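Local coordinates for ethyl acetate hydrolase (Pseudomonas veronii, PDB 5EFZ), which hydrolyses ethyl acetate to ethanol and acetate, a step in the bacterial breakdown of short methyl ketones such as 2-butanone, at residues W160-P165 and A287-R292; K169-I174 and I293-Y298. All coordinates share one frame; numbering follows the deposited sequence.

Interaction 1. Residues W160-P165 and A287-R292; sequences WAVRYP and AKALGR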
loop_
_atom_site.group_PDB
_atom_site.type_symbol
_atom_site.label_atom_id
_atom_site.label_comp_id
_atom_site.label_asym_id
_atom_site.label_seq_id
_atom_site.Cartn_x
_atom_site.Cartn_y
_atom_site.Cartn_z
ATOM N N TRP A 160 -12.956 -9.749 22.729
ATOM C CA TRP A 160 -13.309 -9.669 24.157
ATOM C C TRP A 160 -14.721 -9.118 24.354
ATOM O O TRP A 160 -15.527 -9.711 25.088
ATOM C CB TRP A 160 -12.312 -8.767 24.916
ATOM C CG TRP A 160 -11.317 -9.545 25.735
ATOM C CD1 TRP A 160 -10.018 -9.840 25.398
ATOM C CD2 TRP A 160 -11.571 -10.196 26.991
ATOM N NE1 TRP A 160 -9.447 -10.616 26.379
ATOM C CE2 TRP A 160 -10.372 -10.810 27.387
ATOM C CE3 TRP A 160 -12.675 -10.232 27.859
ATOM C CZ2 TRP A 160 -10.253 -11.499 28.594
ATOM C CZ3 TRP A 160 -12.556 -10.902 29.066
ATOM C CH2 TRP A 160 -11.357 -11.538 29.416
ATOM N N ALA A 161 -15.018 -7.994 23.692
ATOM C CA ALA A 161 -16.297 -7.295 23.906
ATOM C C ALA A 161 -17.484 -8.105 23.407
ATOM O O ALA A 161 -18.597 -7.938 23.906
ATOM C CB ALA A 161 -16.278 -5.915 23.232
ATOM N N VAL A 162 -17.255 -8.968 22.408
ATOM C CA VAL A 162 -18.334 -9.792 21.840
ATOM C C VAL A 162 -18.477 -11.111 22.618
ATOM O O VAL A 162 -19.586 -11.563 22.889
ATOM C CB VAL A 162 -18.096 -10.106 20.325
ATOM C CG1 VAL A 162 -19.070 -11.192 19.808
ATOM C CG2 VAL A 162 -18.239 -8.840 19.494
ATOM N N ARG A 163 -17.354 -11.712 22.985
ATOM C CA ARG A 163 -17.351 -13.047 23.585
ATOM C C ARG A 163 -17.781 -13.032 25.052
ATOM O O ARG A 163 -18.479 -13.949 25.528
ATOM C CB ARG A 163 -15.949 -13.677 23.449
ATOM C CG ARG A 163 -15.847 -15.110 23.954
ATOM C CD ARG A 163 -14.426 -15.644 23.924
ATOM N NE ARG A 163 -14.005 -15.979 22.574
ATOM C CZ ARG A 163 -13.657 -17.194 22.178
ATOM N NH1 ARG A 163 -13.661 -18.218 23.035
ATOM N NH2 ARG A 163 -13.323 -17.383 20.917
ATOM N N TYR A 164 -17.380 -11.982 25.767
ATOM C CA TYR A 164 -17.745 -11.812 27.163
ATOM C C TYR A 164 -18.356 -10.430 27.435
ATOM O O TYR A 164 -17.736 -9.575 28.087
ATOM C CB TYR A 164 -16.521 -12.020 28.051
ATOM C CG TYR A 164 -15.808 -13.334 27.870
ATOM C CD1 TYR A 164 -14.570 -13.385 27.250
ATOM C CD2 TYR A 164 -16.352 -14.517 28.355
ATOM C CE1 TYR A 164 -13.901 -14.558 27.100
ATOM C CE2 TYR A 164 -15.679 -15.721 28.200
ATOM C CZ TYR A 164 -14.460 -15.726 27.568
ATOM O OH TYR A 164 -13.773 -16.895 27.411
ATOM N N PRO A 165 -19.574 -10.199 26.939
ATOM C CA PRO A 165 -20.011 -8.794 26.887
ATOM C C PRO A 165 -20.187 -8.108 28.239
ATOM O O PRO A 165 -19.896 -6.919 28.340
ATOM C CB PRO A 165 -21.339 -8.860 26.129
ATOM C CG PRO A 165 -21.710 -10.286 26.058
ATOM C CD PRO A 165 -20.492 -11.108 26.237
ATOM N N ALA A 287 -23.327 -7.780 12.077
ATOM C CA ALA A 287 -24.225 -6.870 12.799
ATOM C C ALA A 287 -24.747 -7.518 14.093
ATOM O O ALA A 287 -24.873 -6.857 15.134
ATOM C CB ALA A 287 -25.392 -6.454 11.912
ATOM N N LYS A 288 -25.044 -8.809 14.022
ATOM C CA LYS A 288 -25.524 -9.545 15.196
ATOM C C LYS A 288 -24.440 -9.674 16.260
ATOM O O LYS A 288 -24.709 -9.506 17.448
ATOM C CB LYS A 288 -26.010 -10.937 14.802
ATOM C CG LYS A 288 -26.687 -11.650 15.931
ATOM C CD LYS A 288 -27.207 -13.007 15.514
ATOM C CE LYS A 288 -27.779 -13.752 16.711
ATOM N NZ LYS A 288 -28.221 -15.144 16.354
ATOM N N ALA A 289 -23.220 -9.981 15.830
ATOM C CA ALA A 289 -22.070 -10.070 16.731
ATOM C C ALA A 289 -21.760 -8.741 17.408
ATOM O O ALA A 289 -21.565 -8.694 18.624
ATOM C CB ALA A 289 -20.817 -10.552 15.966
ATOM N N LEU A 290 -21.653 -7.670 16.620
ATOM C CA LEU A 290 -21.351 -6.365 17.196
ATOM C C LEU A 290 -22.508 -5.838 18.059
ATOM O O LEU A 290 -22.286 -5.058 18.990
ATOM C CB LEU A 290 -21.012 -5.346 16.096
ATOM C CG LEU A 290 -19.708 -5.679 15.365
ATOM C CD1 LEU A 290 -19.406 -4.657 14.244
ATOM C CD2 LEU A 290 -18.505 -5.784 16.327
ATOM N N GLY A 291 -23.727 -6.254 17.738
ATOM C CA GLY A 291 -24.902 -5.889 18.524
ATOM C C GLY A 291 -24.894 -6.486 19.922
ATOM O O GLY A 291 -25.640 -6.018 20.799
ATOM N N ARG A 292 -24.079 -7.523 20.136
ATOM C CA ARG A 292 -23.912 -8.144 21.466
ATOM C C ARG A 292 -23.076 -7.286 22.434
ATOM O O ARG A 292 -23.102 -7.502 23.655
ATOM C CB ARG A 292 -23.238 -9.524 21.334
ATOM C CG ARG A 292 -24.180 -10.623 20.896
ATOM C CD ARG A 292 -23.440 -11.901 20.484
ATOM N NE ARG A 292 -22.433 -12.337 21.450
ATOM C CZ ARG A 292 -22.004 -13.595 21.566
ATOM N NH1 ARG A 292 -22.526 -14.557 20.801
ATOM N NH2 ARG A 292 -21.082 -13.900 22.474
#
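Arg292 reaches across to the C-terminal end of helix 152-163 and takes hold of one backbone carbonyl. Its NH2 donates to Val162 O at 2.8 Å. The bond is bent, with an N-H...O angle of 138°, and the nitrogen stands above the carbonyl plane. NE adds a second, weak bond to the same oxygen at 3.3 Å. Val162 O thus receives two N-H groups from one guanidinium. The bend at chi3 (49°) of Arg292 turns the group onto this carbonyl. Val162 CG1 lies over one face of the guanidinium, 3.9 Å from NE, and the two side chains cross at about a right angle.

Both methyls of Val162 also pack against helix 286-290. CG2 sits 3.4 Å from Ala289 O and 4.4 Å from Leu290 CD2. That Ala289 carbonyl accepts the backbone N-H of Arg292 at 3.2 Å, so CG2 covers an oxygen that already has a donor. Pro165 CB lies 3.3 Å from Arg292 O, as plain packing. The side chain of Arg163 leaves from the far side, and its NE forms a salt bridge with Glu159. Tyr164, the first residue to leave helical geometry, still donates its N-H to Trp160 O.

The Arg292 side chain thus hydrogen-bonds a carbonyl in the last turn of helix 152-163, the helix that follows the probable nucleophile, Ser151, in the alpha/beta-hydrolase fold.

Interaction 2. Residues K169-I174 and I293-Y298; sequences KRAAAI and IKAKTY
Strands 170-174 and 296-300 are parallel neighbours in the central sheet of the alpha/beta-hydrolase fold. The axes of the paired segments lie 4.5 Å apart and their directions differ by 13°. Arg170 pairs with Lys296, Ala171 with Thr297 and Ala172 with Tyr298.

Four backbone hydrogen bonds make the ladder. Lys296 N donates to Lys169 O, and Ala171 N to Lys296 O at 2.9 Å. Tyr298 N then donates to Ala171 O, and Ala173 N to Tyr298 O. The first two donors stand above their carbonyl planes. The last two lie nearly along the C=O axis. CA-H...O contacts fill in between, such as Thr297 CA to Ala171 O at 3.2 Å.

Apolar packing is light, because much of strand 170-174 is alanine. Ala171 CB meets Ala295 CB at 4.1 Å, and Thr157 of helix 152-163 also touches Ala171. On the face with Arg170, Lys296 and Tyr298, Ala172 and Tyr298 pack on helix 342-356.

The polar ends look elsewhere. The Arg170 guanidinium bonds to Ser358 O and Ala145 O. Lys296, bent at chi2, carries NZ to Asn322 O.

Thr297 touches strand 170-174 and also bonds back to the residue before its own strand. CG2, anti to the backbone N, lies 3.7 Å from Ala171 O. OG1 is anti to the carbonyl carbon (chi1 -54°) and 3.8 Å from Ala171 CB. An alanine here would probably loosen the lead-in to the strand and the packing on Ala171, since the hydroxyl bond and the CG2 contact would go. That bond runs from Thr297 OG1 to Ala295 O at 2.9 Å, with the hydroxyl oxygen well above the carbonyl plane.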
loop_
_atom_site.group_PDB
_atom_site.type_symbol
_atom_site.label_atom_id
_atom_site.label_comp_id
_atom_site.label_asym_id
_atom_site.label_seq_id
_atom_site.Cartn_x
_atom_site.Cartn_y
_atom_site.Cartn_z
ATOM N N LYS A 169 -16.257 -3.634 30.568
ATOM C CA LYS A 169 -17.066 -2.437 30.858
ATOM C C LYS A 169 -16.846 -1.339 29.810
ATOM O O LYS A 169 -17.767 -0.541 29.553
ATOM C CB LYS A 169 -16.766 -1.896 32.262
ATOM C CG LYS A 169 -17.015 -2.911 33.394
ATOM C CD LYS A 169 -18.426 -3.508 33.263
ATOM C CE LYS A 169 -18.735 -4.464 34.405
ATOM N NZ LYS A 169 -20.094 -5.092 34.310
ATOM N N ARG A 170 -15.637 -1.285 29.254
ATOM C CA ARG A 170 -15.252 -0.253 28.272
ATOM C C ARG A 170 -14.291 -0.895 27.313
ATOM O O ARG A 170 -13.511 -1.726 27.737
ATOM C CB ARG A 170 -14.569 0.947 28.936
ATOM C CG ARG A 170 -15.419 1.643 29.996
ATOM C CD ARG A 170 -14.584 2.712 30.696
ATOM N NE ARG A 170 -15.340 3.309 31.800
ATOM C CZ ARG A 170 -15.433 2.780 33.019
ATOM N NH1 ARG A 170 -14.826 1.626 33.304
ATOM N NH2 ARG A 170 -16.160 3.398 33.947
ATOM N N ALA A 171 -14.333 -0.492 26.039
ATOM C CA ALA A 171 -13.452 -1.045 25.030
ATOM C C ALA A 171 -12.929 0.097 24.174
ATOM O O ALA A 171 -13.676 1.004 23.792
ATOM C CB ALA A 171 -14.187 -2.095 24.163
ATOM N N ALA A 172 -11.636 0.067 23.901
ATOM C CA ALA A 172 -11.034 1.025 22.993
ATOM C C ALA A 172 -10.271 0.261 21.923
ATOM O O ALA A 172 -9.224 -0.381 22.186
ATOM C CB ALA A 172 -10.115 2.014 23.741
ATOM N N ALA A 173 -10.797 0.338 20.703
ATOM C CA ALA A 173 -10.219 -0.385 19.563
ATOM C C ALA A 173 -9.474 0.578 18.682
ATOM O O ALA A 173 -10.094 1.342 17.925
ATOM C CB ALA A 173 -11.292 -1.106 18.770
ATOM N N ILE A 174 -8.149 0.585 18.817
ATOM C CA ILE A 174 -7.306 1.520 18.069
ATOM C C ILE A 174 -6.753 0.867 16.804
ATOM O O ILE A 174 -6.129 -0.198 16.881
ATOM C CB ILE A 174 -6.136 2.003 18.907
ATOM C CG1 ILE A 174 -6.617 2.563 20.276
ATOM C CG2 ILE A 174 -5.355 3.061 18.139
ATOM C CD1 ILE A 174 -5.490 2.617 21.308
ATOM N N ILE A 293 -22.315 -6.347 21.890
ATOM C CA ILE A 293 -21.385 -5.584 22.704
ATOM C C ILE A 293 -22.146 -4.701 23.696
ATOM O O ILE A 293 -23.022 -3.955 23.301
ATOM C CB ILE A 293 -20.462 -4.718 21.833
ATOM C CG1 ILE A 293 -19.565 -5.625 20.986
ATOM C CG2 ILE A 293 -19.669 -3.759 22.735
ATOM C CD1 ILE A 293 -18.623 -4.850 20.065
ATOM N N LYS A 294 -21.827 -4.824 24.986
ATOM C CA LYS A 294 -22.402 -3.967 26.020
ATOM C C LYS A 294 -21.420 -2.894 26.515
ATOM O O LYS A 294 -21.831 -1.892 27.131
ATOM C CB LYS A 294 -22.866 -4.818 27.210
ATOM C CG LYS A 294 -24.007 -5.761 26.844
ATOM C CD LYS A 294 -24.402 -6.675 27.990
ATOM C CE LYS A 294 -25.172 -5.960 29.041
ATOM N NZ LYS A 294 -25.727 -6.939 30.026
ATOM N N ALA A 295 -20.133 -3.120 26.263
ATOM C CA ALA A 295 -19.073 -2.192 26.672
ATOM C C ALA A 295 -19.276 -0.821 26.068
ATOM O O ALA A 295 -19.619 -0.712 24.892
ATOM C CB ALA A 295 -17.673 -2.715 26.244
ATOM N N LYS A 296 -19.013 0.223 26.851
ATOM C CA LYS A 296 -18.862 1.565 26.268
ATOM C C LYS A 296 -17.653 1.544 25.381
ATOM O O LYS A 296 -16.520 1.336 25.853
ATOM C CB LYS A 296 -18.724 2.636 27.368
ATOM C CG LYS A 296 -18.635 4.099 26.859
ATOM C CD LYS A 296 -19.919 4.498 26.148
ATOM C CE LYS A 296 -19.826 5.889 25.490
ATOM N NZ LYS A 296 -21.046 6.231 24.672
ATOM N N THR A 297 -17.855 1.745 24.077
ATOM C CA THR A 297 -16.777 1.494 23.118
ATOM C C THR A 297 -16.376 2.711 22.270
ATOM O O THR A 297 -17.239 3.366 21.685
ATOM C CB THR A 297 -17.188 0.351 22.146
ATOM O OG1 THR A 297 -17.569 -0.797 22.908
ATOM C CG2 THR A 297 -16.047 -0.013 21.204
ATOM N N TYR A 298 -15.076 3.008 22.237
ATOM C CA TYR A 298 -14.497 4.004 21.321
ATOM C C TYR A 298 -13.802 3.280 20.163
ATOM O O TYR A 298 -12.922 2.424 20.378
ATOM C CB TYR A 298 -13.467 4.905 22.038
ATOM C CG TYR A 298 -14.042 5.976 22.938
ATOM C CD1 TYR A 298 -15.405 6.044 23.200
ATOM C CD2 TYR A 298 -13.209 6.909 23.546
ATOM C CE1 TYR A 298 -15.926 7.029 24.054
ATOM C CE2 TYR A 298 -13.718 7.897 24.396
ATOM C CZ TYR A 298 -15.061 7.944 24.636
ATOM O OH TYR A 298 -15.554 8.912 25.469
#

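Overall arrangement
From the N terminus, the chain runs through helix 152-163, turns, and enters strand 170-174. It then passes through a long, mostly helical excursion with no strand in it. It returns by helix 286-290 and strand 296-300. Interaction 1 joins the two helix ends and closes a loop with 121 residues between its segments. Interaction 2 pairs the two strands and closes one with 118. The segments alternate along the chain, so the loops cross. The centres are about 10 Å apart, and the contacts touch where Val162 CG2 packs 3.8 Å from Ile293 CG1. Together they tie the returning end of the excursion, helix 286-290 and strand 296-300, to helix 152-163 and strand 170-174.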